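Local coordinates for cytochrome c-552/4 domain-containing protein (Ignicoccus hospitalis KIN4/I, PDB 4QO5), which binds eight c-type hemes in a membrane-associated multiheme cytochrome and so probably carries electrons, although its physiological role is not established, at residues A[419-430]-A[477-487]. Numbering follows the deposited sequence.
With HEC (heme c), chain H.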
ATOM      1  N   ARG A 419      21.517 -15.829  -0.305  1.00 19.82           N
ATOM      2  CA  ARG A 419      20.162 -15.427   0.111  1.00 24.70           C
ATOM      3  C   ARG A 419      19.348 -16.618   0.653  1.00 22.78           C
ATOM      4  O   ARG A 419      18.621 -16.483   1.647  1.00 21.59           O
ATOM      5  CB  ARG A 419      19.399 -14.748  -1.033  1.00 21.94           C
ATOM      6  CG  ARG A 419      19.892 -13.348  -1.384  1.00 27.75           C
ATOM      7  CD  ARG A 419      19.781 -12.391  -0.195  1.00 24.29           C
ATOM      8  NE  ARG A 419      18.403 -12.229   0.270  1.00 24.48           N
ATOM      9  CZ  ARG A 419      18.017 -11.305   1.150  1.00 25.68           C
ATOM     10  NH1 ARG A 419      18.907 -10.457   1.667  1.00 25.88           N
ATOM     11  NH2 ARG A 419      16.742 -11.233   1.517  1.00 24.28           N
ATOM     12  N   MET A 420      19.481 -17.781   0.022  1.00 22.51           N
ATOM     13  CA  MET A 420      18.735 -18.945   0.487  1.00 23.10           C
ATOM     14  C   MET A 420      19.266 -19.423   1.837  1.00 27.57           C
ATOM     15  O   MET A 420      18.502 -19.920   2.657  1.00 24.20           O
ATOM     16  CB  MET A 420      18.704 -20.078  -0.558  1.00 28.18           C
ATOM     17  CG  MET A 420      18.055 -19.681  -1.904  1.00 29.64           C
ATOM     18  SD  MET A 420      16.353 -19.005  -1.805  1.00 30.02           S
ATOM     19  CE  MET A 420      16.591 -17.225  -1.707  1.00 25.08           C
ATOM     20  N   ARG A 421      20.571 -19.260   2.079  1.00 24.21           N
ATOM     21  CA  ARG A 421      21.130 -19.565   3.392  1.00 22.10           C
ATOM     22  C   ARG A 421      20.612 -18.602   4.467  1.00 21.82           C
ATOM     23  O   ARG A 421      20.324 -19.010   5.598  1.00 25.01           O
ATOM     24  CB  ARG A 421      22.668 -19.535   3.348  1.00 21.85           C
ATOM     25  CG  ARG A 421      23.281 -20.733   2.641  1.00 25.05           C
ATOM     26  CD  ARG A 421      24.771 -20.883   2.975  1.00 31.43           C
ATOM     27  NE  ARG A 421      25.549 -19.686   2.659  1.00 31.76           N
ATOM     28  CZ  ARG A 421      26.097 -19.441   1.470  1.00 33.34           C
ATOM     29  NH1 ARG A 421      25.950 -20.307   0.477  1.00 31.92           N
ATOM     30  NH2 ARG A 421      26.804 -18.333   1.277  1.00 31.96           N
ATOM     31  N   LEU A 422      20.558 -17.317   4.125  1.00 23.78           N
ATOM     32  CA  LEU A 422      19.995 -16.313   5.019  1.00 23.67           C
ATOM     33  C   LEU A 422      18.549 -16.691   5.344  1.00 22.50           C
ATOM     34  O   LEU A 422      18.113 -16.604   6.496  1.00 22.69           O
ATOM     35  CB  LEU A 422      20.044 -14.924   4.373  1.00 24.98           C
ATOM     36  CG  LEU A 422      19.544 -13.797   5.265  1.00 24.41           C
ATOM     37  CD1 LEU A 422      20.418 -13.714   6.517  1.00 27.38           C
ATOM     38  CD2 LEU A 422      19.547 -12.480   4.496  1.00 23.67           C
ATOM     39  N   LEU A 423      17.821 -17.146   4.331  1.00 20.74           N
ATOM     40  CA  LEU A 423      16.436 -17.582   4.557  1.00 20.64           C
ATOM     41  C   LEU A 423      16.377 -18.728   5.575  1.00 23.54           C
ATOM     42  O   LEU A 423      15.544 -18.696   6.489  1.00 22.09           O
ATOM     43  CB  LEU A 423      15.747 -17.961   3.245  1.00 22.28           C
ATOM     44  CG  LEU A 423      14.320 -18.540   3.333  1.00 24.86           C
ATOM     45  CD1 LEU A 423      13.359 -17.515   3.930  1.00 22.20           C
ATOM     46  CD2 LEU A 423      13.831 -18.982   1.964  1.00 24.97           C
ATOM     47  N   ASP A 424      17.264 -19.726   5.446  1.00 21.22           N
ATOM     48  CA  ASP A 424      17.337 -20.768   6.467  1.00 23.17           C
ATOM     49  C   ASP A 424      17.522 -20.232   7.890  1.00 22.42           C
ATOM     50  O   ASP A 424      16.903 -20.742   8.826  1.00 24.79           O
ATOM     51  CB  ASP A 424      18.450 -21.779   6.166  1.00 28.07           C
ATOM     52  CG  ASP A 424      18.141 -22.646   4.965  1.00 41.32           C
ATOM     53  OD1 ASP A 424      16.948 -22.752   4.591  1.00 41.48           O
ATOM     54  OD2 ASP A 424      19.097 -23.228   4.401  1.00 44.37           O
ATOM     55  N   THR A 425      18.386 -19.230   8.066  1.00 24.38           N
ATOM     56  CA  THR A 425      18.617 -18.688   9.407  1.00 24.40           C
ATOM     57  C   THR A 425      17.359 -17.999   9.933  1.00 25.16           C
ATOM     58  O   THR A 425      17.062 -18.052  11.132  1.00 22.53           O
ATOM     59  CB  THR A 425      19.821 -17.704   9.479  1.00 21.52           C
ATOM     60  OG1 THR A 425      19.462 -16.434   8.915  1.00 24.14           O
ATOM     61  CG2 THR A 425      21.060 -18.284   8.773  1.00 25.85           C
ATOM     62  N   GLN A 426      16.614 -17.366   9.035  1.00 20.93           N
ATOM     63  CA  GLN A 426      15.376 -16.696   9.442  1.00 21.74           C
ATOM     64  C   GLN A 426      14.251 -17.664   9.774  1.00 24.16           C
ATOM     65  O   GLN A 426      13.436 -17.394  10.661  1.00 25.02           O
ATOM     66  CB  GLN A 426      14.947 -15.663   8.398  1.00 22.09           C
ATOM     67  CG  GLN A 426      15.964 -14.549   8.303  1.00 21.82           C
ATOM     68  CD  GLN A 426      16.310 -13.991   9.672  1.00 27.27           C
ATOM     69  OE1 GLN A 426      15.519 -13.254  10.273  1.00 24.84           O
ATOM     70  NE2 GLN A 426      17.488 -14.353  10.183  1.00 21.25           N
ATOM     71  N   ILE A 427      14.237 -18.802   9.083  1.00 24.52           N
ATOM     72  CA  ILE A 427      13.308 -19.890   9.390  1.00 20.27           C
ATOM     73  C   ILE A 427      13.604 -20.383  10.800  1.00 24.50           C
ATOM     74  O   ILE A 427      12.697 -20.536  11.612  1.00 22.29           O
ATOM     75  CB  ILE A 427      13.433 -21.037   8.357  1.00 22.21           C
ATOM     76  CG1 ILE A 427      12.787 -20.605   7.034  1.00 25.51           C
ATOM     77  CG2 ILE A 427      12.797 -22.347   8.876  1.00 23.26           C
ATOM     78  CD1 ILE A 427      13.200 -21.446   5.845  1.00 26.75           C
ATOM     79  N   GLU A 428      14.886 -20.596  11.097  1.00 23.56           N
ATOM     80  CA  GLU A 428      15.311 -21.041  12.420  1.00 23.09           C
ATOM     81  C   GLU A 428      14.949 -20.031  13.506  1.00 24.82           C
ATOM     82  O   GLU A 428      14.427 -20.395  14.560  1.00 26.48           O
ATOM     83  CB  GLU A 428      16.825 -21.280  12.448  1.00 26.97           C
ATOM     84  CG  GLU A 428      17.358 -21.451  13.866  1.00 43.88           C
ATOM     85  CD  GLU A 428      18.826 -21.089  13.999  1.00 62.27           C
ATOM     86  OE1 GLU A 428      19.647 -21.656  13.245  1.00 68.53           O
ATOM     87  OE2 GLU A 428      19.156 -20.233  14.854  1.00 65.23           O
ATOM     88  N   GLU A 429      15.257 -18.762  13.263  1.00 23.84           N
ATOM     89  CA  GLU A 429      15.010 -17.728  14.268  1.00 21.83           C
ATOM     90  C   GLU A 429      13.520 -17.448  14.471  1.00 21.80           C
ATOM     91  O   GLU A 429      13.050 -17.355  15.606  1.00 22.70           O
ATOM     92  CB  GLU A 429      15.805 -16.460  13.950  1.00 22.31           C
ATOM     93  CG  GLU A 429      17.300 -16.723  14.132  1.00 23.26           C
ATOM     94  CD  GLU A 429      18.193 -15.583  13.693  1.00 31.72           C
ATOM     95  OE1 GLU A 429      17.671 -14.558  13.200  1.00 28.68           O
ATOM     96  OE2 GLU A 429      19.432 -15.727  13.840  1.00 31.35           O
ATOM     97  N   THR A 430      12.765 -17.346  13.389  1.00 20.78           N
ATOM     98  CA  THR A 430      11.329 -17.105  13.555  1.00 26.06           C
ATOM     99  C   THR A 430      10.644 -18.284  14.225  1.00 23.96           C
ATOM    100  O   THR A 430       9.728 -18.093  15.033  1.00 22.95           O
ATOM    101  CB  THR A 430      10.610 -16.764  12.234  1.00 23.05           C
ATOM    102  OG1 THR A 430      10.880 -17.781  11.265  1.00 24.09           O
ATOM    103  CG2 THR A 430      11.077 -15.398  11.718  1.00 20.70           C
ATOM    104  N   SER A 477       6.054 -13.766  11.911  1.00 21.92           N
ATOM    105  CA  SER A 477       7.047 -14.760  11.485  1.00 22.01           C
ATOM    106  C   SER A 477       6.900 -14.967   9.990  1.00 22.76           C
ATOM    107  O   SER A 477       7.891 -15.030   9.273  1.00 22.08           O
ATOM    108  CB  SER A 477       6.898 -16.085  12.232  1.00 21.31           C
ATOM    109  OG  SER A 477       7.173 -15.931  13.612  1.00 24.06           O
ATOM    110  N   ASN A 478       5.656 -15.055   9.518  1.00 21.51           N
ATOM    111  CA  ASN A 478       5.423 -15.186   8.083  1.00 21.50           C
ATOM    112  C   ASN A 478       6.035 -14.041   7.284  1.00 17.48           C
ATOM    113  O   ASN A 478       6.689 -14.260   6.271  1.00 21.85           O
ATOM    114  CB  ASN A 478       3.928 -15.257   7.780  1.00 21.50           C
ATOM    115  CG  ASN A 478       3.336 -16.625   8.080  1.00 23.29           C
ATOM    116  OD1 ASN A 478       4.048 -17.569   8.449  1.00 24.47           O
ATOM    117  ND2 ASN A 478       2.024 -16.736   7.927  1.00 22.74           N
ATOM    118  N   SER A 479       5.797 -12.813   7.728  1.00 20.22           N
ATOM    119  CA  SER A 479       6.310 -11.658   7.005  1.00 21.34           C
ATOM    120  C   SER A 479       7.833 -11.663   6.964  1.00 20.32           C
ATOM    121  O   SER A 479       8.440 -11.336   5.938  1.00 19.94           O
ATOM    122  CB  SER A 479       5.799 -10.357   7.618  1.00 18.57           C
ATOM    123  OG  SER A 479       4.420 -10.184   7.332  1.00 24.50           O
ATOM    124  N   ILE A 480       8.449 -12.042   8.075  1.00 17.21           N
ATOM    125  CA  ILE A 480       9.913 -12.076   8.135  1.00 18.29           C
ATOM    126  C   ILE A 480      10.482 -13.083   7.143  1.00 21.33           C
ATOM    127  O   ILE A 480      11.451 -12.804   6.428  1.00 20.40           O
ATOM    128  CB  ILE A 480      10.400 -12.408   9.562  1.00 21.87           C
ATOM    129  CG1 ILE A 480      10.099 -11.234  10.493  1.00 23.08           C
ATOM    130  CG2 ILE A 480      11.919 -12.705   9.575  1.00 19.78           C
ATOM    131  CD1 ILE A 480      10.141 -11.600  11.969  1.00 22.16           C
ATOM    132  N   ARG A 481       9.864 -14.262   7.094  1.00 22.09           N
ATOM    133  CA  ARG A 481      10.291 -15.304   6.179  1.00 18.97           C
ATOM    134  C   ARG A 481      10.029 -14.894   4.729  1.00 17.40           C
ATOM    135  O   ARG A 481      10.894 -15.052   3.879  1.00 19.33           O
ATOM    136  CB  ARG A 481       9.589 -16.622   6.516  1.00 19.82           C
ATOM    137  CG  ARG A 481      10.029 -17.191   7.867  1.00 20.00           C
ATOM    138  CD  ARG A 481       9.412 -18.568   8.118  1.00 20.36           C
ATOM    139  NE  ARG A 481       7.988 -18.510   8.443  1.00 19.21           N
ATOM    140  CZ  ARG A 481       7.492 -18.734   9.658  1.00 23.48           C
ATOM    141  NH1 ARG A 481       8.301 -19.001  10.670  1.00 20.69           N
ATOM    142  NH2 ARG A 481       6.184 -18.679   9.867  1.00 21.65           N
ATOM    143  N   TYR A 482       8.848 -14.334   4.460  1.00 19.00           N
ATOM    144  CA  TYR A 482       8.531 -13.867   3.110  1.00 17.06           C
ATOM    145  C   TYR A 482       9.518 -12.796   2.635  1.00 18.23           C
ATOM    146  O   TYR A 482       9.962 -12.805   1.473  1.00 20.08           O
ATOM    147  CB  TYR A 482       7.131 -13.234   3.089  1.00 16.10           C
ATOM    148  CG  TYR A 482       5.979 -14.178   2.815  1.00 18.48           C
ATOM    149  CD1 TYR A 482       5.884 -15.416   3.438  1.00 22.49           C
ATOM    150  CD2 TYR A 482       4.967 -13.806   1.947  1.00 24.28           C
ATOM    151  CE1 TYR A 482       4.789 -16.262   3.188  1.00 21.05           C
ATOM    152  CE2 TYR A 482       3.881 -14.639   1.695  1.00 24.23           C
ATOM    153  CZ  TYR A 482       3.801 -15.859   2.307  1.00 24.71           C
ATOM    154  OH  TYR A 482       2.707 -16.668   2.037  1.00 28.00           O
ATOM    155  N   GLY A 483       9.793 -11.837   3.515  1.00 21.37           N
ATOM    156  CA  GLY A 483      10.644 -10.697   3.197  1.00 17.57           C
ATOM    157  C   GLY A 483      12.071 -11.140   2.932  1.00 22.49           C
ATOM    158  O   GLY A 483      12.759 -10.592   2.073  1.00 23.64           O
ATOM    159  N   THR A 484      12.504 -12.165   3.657  1.00 19.40           N
ATOM    160  CA  THR A 484      13.864 -12.706   3.470  1.00 17.62           C
ATOM    161  C   THR A 484      13.915 -13.467   2.150  1.00 20.02           C
ATOM    162  O   THR A 484      14.809 -13.264   1.349  1.00 22.65           O
ATOM    163  CB  THR A 484      14.254 -13.610   4.634  1.00 18.81           C
ATOM    164  OG1 THR A 484      14.116 -12.875   5.856  1.00 20.97           O
ATOM    165  CG2 THR A 484      15.707 -14.112   4.490  1.00 20.84           C
ATOM    166  N   ALA A 485      12.906 -14.304   1.901  1.00 19.69           N
ATOM    167  CA  ALA A 485      12.859 -15.088   0.672  1.00 19.05           C
ATOM    168  C   ALA A 485      12.811 -14.224  -0.582  1.00 19.70           C
ATOM    169  O   ALA A 485      13.403 -14.582  -1.602  1.00 21.58           O
ATOM    170  CB  ALA A 485      11.653 -16.038   0.688  1.00 19.53           C
ATOM    171  N   MET A 486      12.090 -13.101  -0.522  1.00 18.03           N
ATOM    172  CA  MET A 486      11.811 -12.344  -1.739  1.00 16.14           C
ATOM    173  C   MET A 486      12.298 -10.884  -1.690  1.00 18.60           C
ATOM    174  O   MET A 486      11.776 -10.030  -2.414  1.00 20.78           O
ATOM    175  CB  MET A 486      10.320 -12.406  -2.069  1.00 15.25           C
ATOM    176  CG  MET A 486       9.939 -13.801  -2.594  1.00 15.34           C
ATOM    177  SD  MET A 486       8.150 -13.986  -2.685  1.00 18.07           S
ATOM    178  CE  MET A 486       7.774 -14.303  -0.946  1.00 14.78           C
ATOM    179  N   ASN A 487      13.278 -10.640  -0.826  1.00 21.08           N
ATOM    180  CA  ASN A 487      14.051  -9.400  -0.822  1.00 20.86           C
ATOM    181  C   ASN A 487      13.250  -8.184  -0.398  1.00 24.72           C
ATOM    182  O   ASN A 487      13.315  -7.133  -1.042  1.00 27.32           O
ATOM    183  CB  ASN A 487      14.668  -9.162  -2.200  1.00 27.45           C
ATOM    184  CG  ASN A 487      15.384 -10.373  -2.718  1.00 34.00           C
ATOM    185  OD1 ASN A 487      16.223 -10.947  -2.027  1.00 37.28           O
ATOM    186  ND2 ASN A 487      15.025 -10.805  -3.917  1.00 39.81           N
TER
HETATM  187 FE   HEC H 607       7.728 -15.832  -4.141  1.00 18.14          FE
HETATM  188  CHA HEC H 607       8.084 -17.977  -1.467  1.00 17.62           C
HETATM  189  CHB HEC H 607       4.324 -15.936  -3.835  1.00 18.31           C
HETATM  190  CHC HEC H 607       7.489 -13.185  -6.228  1.00 19.25           C
HETATM  191  CHD HEC H 607      10.898 -16.366  -5.089  1.00 19.16           C
HETATM  192  NA  HEC H 607       6.465 -16.785  -2.910  1.00 23.58           N
HETATM  193  C1A HEC H 607       6.807 -17.557  -1.809  1.00 21.47           C
HETATM  194  C2A HEC H 607       5.604 -17.850  -1.071  1.00 20.73           C
HETATM  195  C3A HEC H 607       4.566 -17.271  -1.702  1.00 21.78           C
HETATM  196  C4A HEC H 607       5.077 -16.602  -2.883  1.00 20.13           C
HETATM  197  CMA HEC H 607       3.070 -17.302  -1.304  1.00 26.45           C
HETATM  198  CAA HEC H 607       5.578 -18.666   0.241  1.00 16.19           C
HETATM  199  CBA HEC H 607       4.998 -20.058  -0.042  1.00 18.60           C
HETATM  200  CGA HEC H 607       5.243 -20.847   1.218  1.00 30.28           C
HETATM  201  O1A HEC H 607       4.432 -20.732   2.171  1.00 24.46           O
HETATM  202  O2A HEC H 607       6.283 -21.556   1.278  1.00 30.31           O
HETATM  203  NB  HEC H 607       6.194 -14.833  -4.926  1.00 15.84           N
HETATM  204  C1B HEC H 607       4.868 -14.941  -4.570  1.00 18.43           C
HETATM  205  C2B HEC H 607       4.185 -13.767  -4.985  1.00 17.85           C
HETATM  206  C3B HEC H 607       5.114 -13.014  -5.590  1.00 22.13           C
HETATM  207  C4B HEC H 607       6.369 -13.676  -5.598  1.00 15.95           C
HETATM  208  CMB HEC H 607       2.663 -13.570  -4.717  1.00 21.36           C
HETATM  209  CAB HEC H 607       5.147 -11.631  -6.212  1.00 28.68           C
HETATM  210  CBB HEC H 607       4.236 -10.627  -5.499  1.00 19.79           C
HETATM  211  NC  HEC H 607       8.866 -15.017  -5.481  1.00 21.70           N
HETATM  212  C1C HEC H 607       8.683 -13.849  -6.195  1.00 18.07           C
HETATM  213  C2C HEC H 607       9.822 -13.630  -7.063  1.00 18.71           C
HETATM  214  C3C HEC H 607      10.803 -14.342  -6.474  1.00 28.63           C
HETATM  215  C4C HEC H 607      10.197 -15.324  -5.637  1.00 17.03           C
HETATM  216  CMC HEC H 607       9.981 -12.245  -7.725  1.00 25.98           C
HETATM  217  CAC HEC H 607      12.312 -14.525  -6.757  1.00 39.83           C
HETATM  218  CBC HEC H 607      13.079 -13.336  -7.354  1.00 25.62           C
HETATM  219  ND  HEC H 607       9.248 -16.999  -3.397  1.00 17.04           N
HETATM  220  C1D HEC H 607      10.518 -17.022  -3.951  1.00 19.12           C
HETATM  221  C2D HEC H 607      11.362 -17.872  -3.168  1.00 18.62           C
HETATM  222  C3D HEC H 607      10.496 -18.351  -2.023  1.00 17.09           C
HETATM  223  C4D HEC H 607       9.185 -17.772  -2.251  1.00 17.77           C
HETATM  224  CMD HEC H 607      12.856 -18.174  -3.423  1.00 18.32           C
HETATM  225  CAD HEC H 607      10.871 -19.326  -0.901  1.00 19.14           C
HETATM  226  CBD HEC H 607      10.614 -20.711  -1.533  1.00 22.35           C
HETATM  227  CGD HEC H 607      10.285 -21.709  -0.457  1.00 27.06           C
HETATM  228  O1D HEC H 607       9.800 -21.280   0.617  1.00 26.60           O
HETATM  229  O2D HEC H 607      10.504 -22.935  -0.657  1.00 22.97           O
HETATM  230  O   HOH W   1      16.354 -13.443  -1.315  1.00 27.60           O
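With OG1 opposite its carbonyl carbon (chi1 -56°), Thr484 sends its methyl CG2 across to Leu423, 3.5 Å from CA of that leucine. The side chain is a knob in a hole lined by Arg419, Leu422, Leu423 and Gln426, the close packing of two antiparallel helices (173°) whose axes approach to 9.1 Å. A branched, compact threonine suits this spot: its methyl fills the hole, while OG1 donates back to Ile480 O within its own helix and pairs with Thr165 of a second subunit. Thr430, at the other end, also bonds its hydroxyl back into its own helix. Its OG1 stands between the backbone N and the carbonyl carbon, where it donates to Gln426 O and also receives NH1 of Arg481 at 2.9 Å in a bent bond (131°), tilted from the guanidinium plane; its CG2 meets Ile480 CG2 at 3.5 Å. Arg481 is long enough to reach this hydroxyl while NH2 binds Asn478 OD1 and NE binds Leu316 O. A leucine in its place would probably leave Thr430 OG1 without its donor from the facing helix and the carbonyl of Leu316 without its mate. Next to Thr484, on the heme side, Leu423 lays CD2 against Ala485 CB at 3.9 Å; the small alanine leaves room for both this methyl and the heme edge. The next residue, Met486, leaves helical geometry and gives SD to the heme iron, opposite His288, so the contact lies directly beside an axial ligand of that iron. On the facing helix, Arg419, bent at chi2 and chi3, reaches across so that NH2 donates to Thr484 O in the carbonyl plane, on a lone pair, at 2.8 Å, while its NE donates to a water 2.9 Å away that also lies 2.6 Å from Asn487 OD1.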